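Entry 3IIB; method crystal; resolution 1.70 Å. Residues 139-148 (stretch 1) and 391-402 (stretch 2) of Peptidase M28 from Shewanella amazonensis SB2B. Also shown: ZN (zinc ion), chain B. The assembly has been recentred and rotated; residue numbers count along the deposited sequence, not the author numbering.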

ATOM      1  N   GLU A 139      -2.411   0.239  17.716  1.00 10.50           N
ATOM      2  CA  GLU A 139      -3.456  -0.787  17.750  1.00 14.47           C
ATOM      3  C   GLU A 139      -4.632  -0.374  16.895  1.00 10.21           C
ATOM      4  O   GLU A 139      -4.971   0.792  16.816  1.00 10.85           O
ATOM      5  CB  GLU A 139      -3.952  -1.014  19.180  1.00 13.27           C
ATOM      6  CG  GLU A 139      -2.891  -1.628  20.107  1.00 21.74           C
ATOM      7  CD  GLU A 139      -3.399  -1.765  21.557  1.00 27.84           C
ATOM      8  OE1 GLU A 139      -4.597  -1.493  21.804  1.00 26.44           O
ATOM      9  OE2 GLU A 139      -2.595  -2.124  22.447  1.00 31.97           O
ATOM     10  N   ARG A 140      -5.244  -1.359  16.257  1.00  9.76           N
ATOM     11  CA  ARG A 140      -6.467  -1.150  15.486  1.00  9.40           C
ATOM     12  C   ARG A 140      -7.686  -1.184  16.405  1.00 10.06           C
ATOM     13  O   ARG A 140      -7.872  -2.172  17.135  1.00  9.41           O
ATOM     14  CB  ARG A 140      -6.595  -2.268  14.441  1.00 13.39           C
ATOM     15  CG  ARG A 140      -7.764  -2.093  13.485  1.00 13.52           C
ATOM     16  CD  ARG A 140      -7.923  -3.295  12.521  1.00 18.11           C
ATOM     17  NE  ARG A 140      -6.674  -3.539  11.823  1.00 15.07           N
ATOM     18  CZ  ARG A 140      -6.231  -2.852  10.774  1.00 14.59           C
ATOM     19  NH1 ARG A 140      -6.945  -1.909  10.237  1.00 16.52           N
ATOM     20  NH2 ARG A 140      -5.057  -3.154  10.238  1.00 17.04           N
ATOM     21  N   HIS A 141      -8.528  -0.155  16.306  1.00  9.96           N
ATOM     22  CA  HIS A 141      -9.776  -0.045  17.081  1.00  9.70           C
ATOM     23  C   HIS A 141     -10.844   0.656  16.282  1.00 10.93           C
ATOM     24  O   HIS A 141     -10.582   1.611  15.545  1.00  8.20           O
ATOM     25  CB  HIS A 141      -9.544   0.736  18.368  1.00 12.83           C
ATOM     26  CG  HIS A 141      -8.657   0.037  19.340  1.00 14.89           C
ATOM     27  ND1 HIS A 141      -9.131  -0.927  20.206  1.00 26.15           N
ATOM     28  CD2 HIS A 141      -7.328   0.148  19.585  1.00 17.18           C
ATOM     29  CE1 HIS A 141      -8.126  -1.385  20.937  1.00 28.18           C
ATOM     30  NE2 HIS A 141      -7.025  -0.745  20.585  1.00 21.21           N
ATOM     31  N   ARG A 142     -12.085   0.221  16.458  1.00  8.60           N
ATOM     32  CA  ARG A 142     -13.197   0.877  15.783  1.00  9.28           C
ATOM     33  C   ARG A 142     -13.266   2.359  16.068  1.00 11.25           C
ATOM     34  O   ARG A 142     -13.581   3.158  15.168  1.00 10.02           O
ATOM     35  CB  ARG A 142     -14.497   0.222  16.233  1.00 12.57           C
ATOM     36  CG  ARG A 142     -15.703   0.808  15.661  1.00 14.22           C
ATOM     37  CD  ARG A 142     -16.892  -0.096  15.837  1.00 16.44           C
ATOM     38  NE  ARG A 142     -17.368  -0.125  17.205  1.00 16.66           N
ATOM     39  CZ  ARG A 142     -18.578  -0.557  17.573  1.00 17.22           C
ATOM     40  NH1 ARG A 142     -19.462  -0.955  16.668  1.00 16.84           N
ATOM     41  NH2 ARG A 142     -18.912  -0.547  18.855  1.00 19.67           N
ATOM     42  N   ASP A 143     -12.948   2.739  17.304  1.00  9.82           N
ATOM     43  CA  ASP A 143     -13.037   4.124  17.724  1.00 11.58           C
ATOM     44  C   ASP A 143     -11.745   4.880  17.599  1.00 11.79           C
ATOM     45  O   ASP A 143     -11.692   6.044  17.994  1.00 11.22           O
ATOM     46  CB  ASP A 143     -13.571   4.221  19.167  1.00  9.56           C
ATOM     47  CG  ASP A 143     -12.649   3.576  20.203  1.00 20.36           C
ATOM     48  OD1 ASP A 143     -11.497   3.187  19.886  1.00 20.18           O
ATOM     49  OD2 ASP A 143     -13.104   3.441  21.364  1.00 27.74           O
ATOM     50  N   GLY A 144     -10.700   4.234  17.066  1.00 11.60           N
ATOM     51  CA  GLY A 144      -9.427   4.905  16.834  1.00 11.11           C
ATOM     52  C   GLY A 144      -8.627   5.198  18.068  1.00 12.61           C
ATOM     53  O   GLY A 144      -7.715   6.023  18.011  1.00 13.07           O
ATOM     54  N   LYS A 145      -8.905   4.491  19.172  1.00 10.74           N
ATOM     55  CA  LYS A 145      -8.252   4.780  20.437  1.00 11.75           C
ATOM     56  C   LYS A 145      -6.758   4.434  20.402  1.00 12.41           C
ATOM     57  O   LYS A 145      -5.988   5.026  21.159  1.00 11.03           O
ATOM     58  CB  LYS A 145      -8.945   4.091  21.629  1.00 13.11           C
ATOM     59  CG  LYS A 145      -8.776   2.607  21.701  1.00 20.84           C
ATOM     60  CD  LYS A 145      -9.417   1.993  22.945  1.00 25.00           C
ATOM     61  CE  LYS A 145     -10.933   1.821  22.781  1.00 30.24           C
ATOM     62  NZ  LYS A 145     -11.351   0.925  21.642  1.00 25.87           N
ATOM     63  N   GLY A 146      -6.357   3.507  19.527  1.00 11.09           N
ATOM     64  CA  GLY A 146      -4.938   3.216  19.329  1.00  8.79           C
ATOM     65  C   GLY A 146      -4.131   4.401  18.812  1.00  8.43           C
ATOM     66  O   GLY A 146      -3.050   4.684  19.304  1.00  9.42           O
ATOM     67  N   TYR A 147      -4.670   5.100  17.829  1.00 10.25           N
ATOM     68  CA  TYR A 147      -4.068   6.334  17.331  1.00  8.18           C
ATOM     69  C   TYR A 147      -3.860   7.347  18.462  1.00 11.63           C
ATOM     70  O   TYR A 147      -2.783   7.979  18.598  1.00  9.29           O
ATOM     71  CB  TYR A 147      -4.939   6.881  16.219  1.00 11.46           C
ATOM     72  CG  TYR A 147      -4.455   8.154  15.631  1.00  7.46           C
ATOM     73  CD1 TYR A 147      -3.517   8.143  14.628  1.00 10.38           C
ATOM     74  CD2 TYR A 147      -4.923   9.387  16.075  1.00 12.40           C
ATOM     75  CE1 TYR A 147      -3.059   9.321  14.068  1.00  9.60           C
ATOM     76  CE2 TYR A 147      -4.468  10.586  15.505  1.00 12.25           C
ATOM     77  CZ  TYR A 147      -3.516  10.524  14.501  1.00 10.89           C
ATOM     78  OH  TYR A 147      -3.058  11.687  13.911  1.00 12.55           O
ATOM     79  N   GLY A 148      -4.857   7.433  19.331  1.00 12.70           N
ATOM     80  CA  GLY A 148      -4.811   8.344  20.476  1.00 15.31           C
ATOM     81  C   GLY A 148      -3.633   8.052  21.402  1.00 14.71           C
ATOM     82  O   GLY A 148      -3.075   8.953  22.014  1.00 19.17           O
ATOM     83  N   ARG A 391     -20.557   8.639  15.832  1.00  5.81           N
ATOM     84  CA  ARG A 391     -19.369   7.784  15.906  1.00  6.68           C
ATOM     85  C   ARG A 391     -19.293   6.904  14.667  1.00  6.03           C
ATOM     86  O   ARG A 391     -20.169   6.087  14.453  1.00  5.16           O
ATOM     87  CB  ARG A 391     -19.466   6.899  17.129  1.00  5.72           C
ATOM     88  CG  ARG A 391     -19.536   7.655  18.469  1.00  7.39           C
ATOM     89  CD  ARG A 391     -18.266   8.429  18.761  1.00 10.38           C
ATOM     90  NE  ARG A 391     -18.296   9.047  20.093  1.00 10.17           N
ATOM     91  CZ  ARG A 391     -17.371   9.879  20.570  1.00 11.96           C
ATOM     92  NH1 ARG A 391     -16.319  10.238  19.821  1.00 15.27           N
ATOM     93  NH2 ARG A 391     -17.503  10.371  21.804  1.00 10.40           N
ATOM     94  N   GLN A 392     -18.207   7.041  13.893  1.00  4.21           N
ATOM     95  CA  GLN A 392     -17.960   6.215  12.719  1.00  7.00           C
ATOM     96  C   GLN A 392     -17.082   5.035  13.058  1.00  6.23           C
ATOM     97  O   GLN A 392     -16.203   5.165  13.898  1.00  8.27           O
ATOM     98  CB  GLN A 392     -17.232   7.018  11.656  1.00  6.19           C
ATOM     99  CG  GLN A 392     -18.050   8.157  11.059  1.00  5.62           C
ATOM    100  CD  GLN A 392     -17.304   8.873  10.001  1.00  7.38           C
ATOM    101  OE1 GLN A 392     -16.523   9.828  10.270  1.00  7.48           O
ATOM    102  NE2 GLN A 392     -17.483   8.418   8.774  1.00  6.47           N
ATOM    103  N   ASP A 393     -17.308   3.926  12.357  1.00  6.59           N
ATOM    104  CA  ASP A 393     -16.415   2.760  12.410  1.00  6.25           C
ATOM    105  C   ASP A 393     -15.120   3.091  11.665  1.00  6.83           C
ATOM    106  O   ASP A 393     -15.096   3.200  10.429  1.00  9.24           O
ATOM    107  CB  ASP A 393     -17.074   1.516  11.825  1.00  9.93           C
ATOM    108  CG  ASP A 393     -16.214   0.254  11.976  1.00 12.43           C
ATOM    109  OD1 ASP A 393     -14.969   0.315  11.968  1.00 11.48           O
ATOM    110  OD2 ASP A 393     -16.815  -0.824  12.116  1.00 12.01           O
ATOM    111  N   GLY A 394     -14.049   3.292  12.428  1.00  7.31           N
ATOM    112  CA  GLY A 394     -12.762   3.598  11.841  1.00  6.75           C
ATOM    113  C   GLY A 394     -11.758   2.464  11.920  1.00  6.25           C
ATOM    114  O   GLY A 394     -10.516   2.708  11.987  1.00  5.52           O
ATOM    115  N   SER A 395     -12.239   1.228  11.949  1.00  7.56           N
ATOM    116  CA  SER A 395     -11.308   0.076  12.079  1.00  8.86           C
ATOM    117  C   SER A 395     -10.215   0.079  11.016  1.00  9.35           C
ATOM    118  O   SER A 395      -9.089  -0.307  11.313  1.00  8.80           O
ATOM    119  CB  SER A 395     -12.047  -1.254  11.982  1.00 11.15           C
ATOM    120  OG  SER A 395     -12.918  -1.396  13.085  1.00 11.10           O
ATOM    121  N   ASP A 396     -10.558   0.499   9.787  1.00  8.29           N
ATOM    122  CA  ASP A 396      -9.586   0.536   8.683  1.00  8.93           C
ATOM    123  C   ASP A 396      -9.000   1.935   8.417  1.00  8.64           C
ATOM    124  O   ASP A 396      -8.124   2.078   7.581  1.00  8.91           O
ATOM    125  CB  ASP A 396     -10.188  -0.032   7.395  1.00 11.50           C
ATOM    126  CG  ASP A 396     -11.292   0.838   6.810  1.00 19.41           C
ATOM    127  OD1 ASP A 396     -11.925   1.627   7.577  1.00 19.56           O
ATOM    128  OD2 ASP A 396     -11.563   0.691   5.579  1.00 26.95           O
ATOM    129  N   TYR A 397      -9.450   2.947   9.154  1.00  6.64           N
ATOM    130  CA  TYR A 397      -9.121   4.341   8.828  1.00  5.72           C
ATOM    131  C   TYR A 397      -7.623   4.612   8.874  1.00  6.27           C
ATOM    132  O   TYR A 397      -7.076   5.266   7.976  1.00  6.60           O
ATOM    133  CB  TYR A 397      -9.849   5.245   9.813  1.00  7.63           C
ATOM    134  CG  TYR A 397      -9.678   6.723   9.606  1.00  5.69           C
ATOM    135  CD1 TYR A 397     -10.371   7.388   8.606  1.00  9.92           C
ATOM    136  CD2 TYR A 397      -8.855   7.458  10.456  1.00  5.69           C
ATOM    137  CE1 TYR A 397     -10.251   8.774   8.464  1.00  5.83           C
ATOM    138  CE2 TYR A 397      -8.693   8.834  10.281  1.00  5.23           C
ATOM    139  CZ  TYR A 397      -9.420   9.475   9.298  1.00  5.54           C
ATOM    140  OH  TYR A 397      -9.308  10.828   9.125  1.00  7.48           O
ATOM    141  N   PHE A 398      -6.960   4.109   9.900  1.00  5.92           N
ATOM    142  CA  PHE A 398      -5.523   4.347  10.053  1.00  4.53           C
ATOM    143  C   PHE A 398      -4.637   3.443   9.211  1.00  3.60           C
ATOM    144  O   PHE A 398      -3.398   3.533   9.283  1.00  5.72           O
ATOM    145  CB  PHE A 398      -5.140   4.378  11.546  1.00  5.87           C
ATOM    146  CG  PHE A 398      -5.787   5.540  12.294  1.00  5.23           C
ATOM    147  CD1 PHE A 398      -5.383   6.848  12.040  1.00  7.77           C
ATOM    148  CD2 PHE A 398      -6.836   5.336  13.139  1.00  6.02           C
ATOM    149  CE1 PHE A 398      -5.970   7.909  12.661  1.00  5.47           C
ATOM    150  CE2 PHE A 398      -7.429   6.391  13.774  1.00  9.37           C
ATOM    151  CZ  PHE A 398      -7.005   7.702  13.516  1.00  7.70           C
ATOM    152  N   ASP A 399      -5.237   2.614   8.366  1.00  5.18           N
ATOM    153  CA  ASP A 399      -4.487   1.991   7.263  1.00  6.29           C
ATOM    154  C   ASP A 399      -4.129   2.998   6.170  1.00  5.01           C
ATOM    155  O   ASP A 399      -3.130   2.808   5.483  1.00  7.53           O
ATOM    156  CB  ASP A 399      -5.225   0.847   6.630  1.00  6.18           C
ATOM    157  CG  ASP A 399      -5.485  -0.306   7.591  1.00  9.07           C
ATOM    158  OD1 ASP A 399      -4.873  -0.369   8.676  1.00 13.08           O
ATOM    159  OD2 ASP A 399      -6.309  -1.162   7.236  1.00 12.73           O
ATOM    160  N   TYR A 400      -4.935   4.045   6.012  1.00  3.88           N
ATOM    161  CA  TYR A 400      -4.767   4.963   4.879  1.00  5.38           C
ATOM    162  C   TYR A 400      -4.581   6.408   5.259  1.00  5.82           C
ATOM    163  O   TYR A 400      -3.987   7.161   4.478  1.00  5.99           O
ATOM    164  CB  TYR A 400      -5.939   4.841   3.894  1.00  5.42           C
ATOM    165  CG  TYR A 400      -6.413   3.434   3.684  1.00  7.47           C
ATOM    166  CD1 TYR A 400      -5.595   2.487   3.076  1.00  7.95           C
ATOM    167  CD2 TYR A 400      -7.692   3.052   4.066  1.00 11.68           C
ATOM    168  CE1 TYR A 400      -6.038   1.183   2.880  1.00 12.75           C
ATOM    169  CE2 TYR A 400      -8.126   1.760   3.888  1.00 11.04           C
ATOM    170  CZ  TYR A 400      -7.301   0.835   3.287  1.00 10.83           C
ATOM    171  OH  TYR A 400      -7.749  -0.447   3.086  1.00 14.19           O
ATOM    172  N   HIS A 401      -5.087   6.801   6.439  1.00  6.76           N
ATOM    173  CA  HIS A 401      -4.976   8.156   6.982  1.00  3.97           C
ATOM    174  C   HIS A 401      -3.568   8.674   6.834  1.00  3.03           C
ATOM    175  O   HIS A 401      -2.674   8.040   7.279  1.00  5.22           O
ATOM    176  CB  HIS A 401      -5.378   8.063   8.452  1.00  7.32           C
ATOM    177  CG  HIS A 401      -5.112   9.272   9.284  1.00  4.04           C
ATOM    178  ND1 HIS A 401      -3.986   9.386  10.080  1.00  6.62           N
ATOM    179  CD2 HIS A 401      -5.878  10.357   9.555  1.00  6.96           C
ATOM    180  CE1 HIS A 401      -4.058  10.517  10.757  1.00  7.76           C
ATOM    181  NE2 HIS A 401      -5.213  11.102  10.488  1.00  6.12           N
ATOM    182  N   HIS A 402      -3.404   9.843   6.205  1.00  3.68           N
ATOM    183  CA  HIS A 402      -2.130  10.534   6.130  1.00  5.37           C
ATOM    184  C   HIS A 402      -1.047   9.826   5.323  1.00  5.77           C
ATOM    185  O   HIS A 402       0.181  10.141   5.467  1.00  4.57           O
ATOM    186  CB  HIS A 402      -1.629  10.901   7.531  1.00  6.18           C
ATOM    187  CG  HIS A 402      -2.423  11.971   8.212  1.00  4.88           C
ATOM    188  ND1 HIS A 402      -1.942  12.657   9.324  1.00  4.85           N
ATOM    189  CD2 HIS A 402      -3.683  12.432   8.001  1.00  4.13           C
ATOM    190  CE1 HIS A 402      -2.865  13.520   9.725  1.00  5.60           C
ATOM    191  NE2 HIS A 402      -3.920  13.411   8.939  1.00  5.89           N
TER
HETATM  192 ZN    ZN B   1      -5.906  14.473   9.299  0.50  5.55          ZN
HETATM  193  O   HOH W   1      -8.157   2.180  14.248  1.00  8.85           O
HETATM  194  O   HOH W   2     -19.303  -0.906  13.663  1.00 21.20           O
HETATM  195  O   HOH W   3      -5.976  13.664  11.272  1.00 13.32           O
HETATM  196  O   HOH W   4      -7.641  15.337  10.191  1.00  9.11           O

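Two segments some 250 residues apart in one chain meet over about 524 Å² of summed buried surface, and the contact has three parts: an arginine that gathers acceptors, a short backbone link, and a cluster of aromatic rings.

The arginine is Arg140. Its CA-to-CB bond points sideways to the other stretch, but the long side chain carries its guanidinium across. NH1 donates to the backbone oxygen of Ser395 (NH1 to O, 2.9 Å) and to the carboxylate of Asp399, with Arg140 NH1 to Asp399 OD1 at 3.0 Å and Arg140 NH1 to Asp399 OD2 at 3.2 Å; NH2 adds a further bond, Arg140 NH2 to Asp399 OD1, 3.2 Å. The acceptors lie near the guanidinium plane, where its N-H groups point. Arginine suits this site because one planar cation can serve a carbonyl and a carboxylate together, and the salt bridge adds charge attraction to the hydrogen bonds.

Next along the chain, the backbone takes over. Gly394 N donates to Arg142 O (2.8 Å, N-H...O angle 157°), the one direct backbone-to-backbone hydrogen bond between the stretches. Arg142 lies within a type I turn from His141 to Gly144, closed by Gly144 N to His141 O at 3.0 Å, which leaves the Arg142 carbonyl free to accept from the other stretch. His141 O and Gly394 O come within 3.7 Å, and water 1 lies between the stretches: it accepts from His141 N (3.1 Å from the water oxygen) and makes a weak bond to Gly394 O (3.3 Å from the water oxygen). Gly394 O also receives Tyr397 N at 3.0 Å. Water 2 accepts from Arg142 NH1 (3.0 Å) and donates to Asp393 OD2 (2.9 Å), so a single water bridges the arginine and the aspartate. The other carboxylate oxygen of Asp393 accepts from Ser395 N (OD1 to N, 2.9 Å), a bond that spans Gly394 within the same loop.

The apolar part is built on Tyr147 and Phe398, whose CA-to-CB bonds both point toward the opposite stretch. Their rings form an offset stack, centroids 4.2 Å apart and planes 9° from parallel; the closest atoms, Tyr147 CD1 and Phe398 CE1, are 3.2 Å apart. Tyr147 CB also lies over the phenylalanine face, 3.6 Å from the centroid of the Phe398 ring. Phenylalanine suits its buried place, having no side-chain polar atom to satisfy, whereas the tyrosine hydroxyl is hydrogen-bonded elsewhere in the structure. At the edge of the Phe398 ring sits Gly144, with its CA 3.9 Å from Phe398 CE2. An ideal CB there would stand a tight 3.2 Å from Phe398 CE2, and the positive phi also favours glycine.

Beyond the stack, Tyr147 OH approaches the edge of the His401 ring (OH to CE1, 3.5 Å). His401 NE2 lies 2.8 Å from the oxygen of water 3, a zinc ligand, while His402 NE2 binds the zinc directly at 2.3 Å. The aromatic contact thus adjoins the metal site.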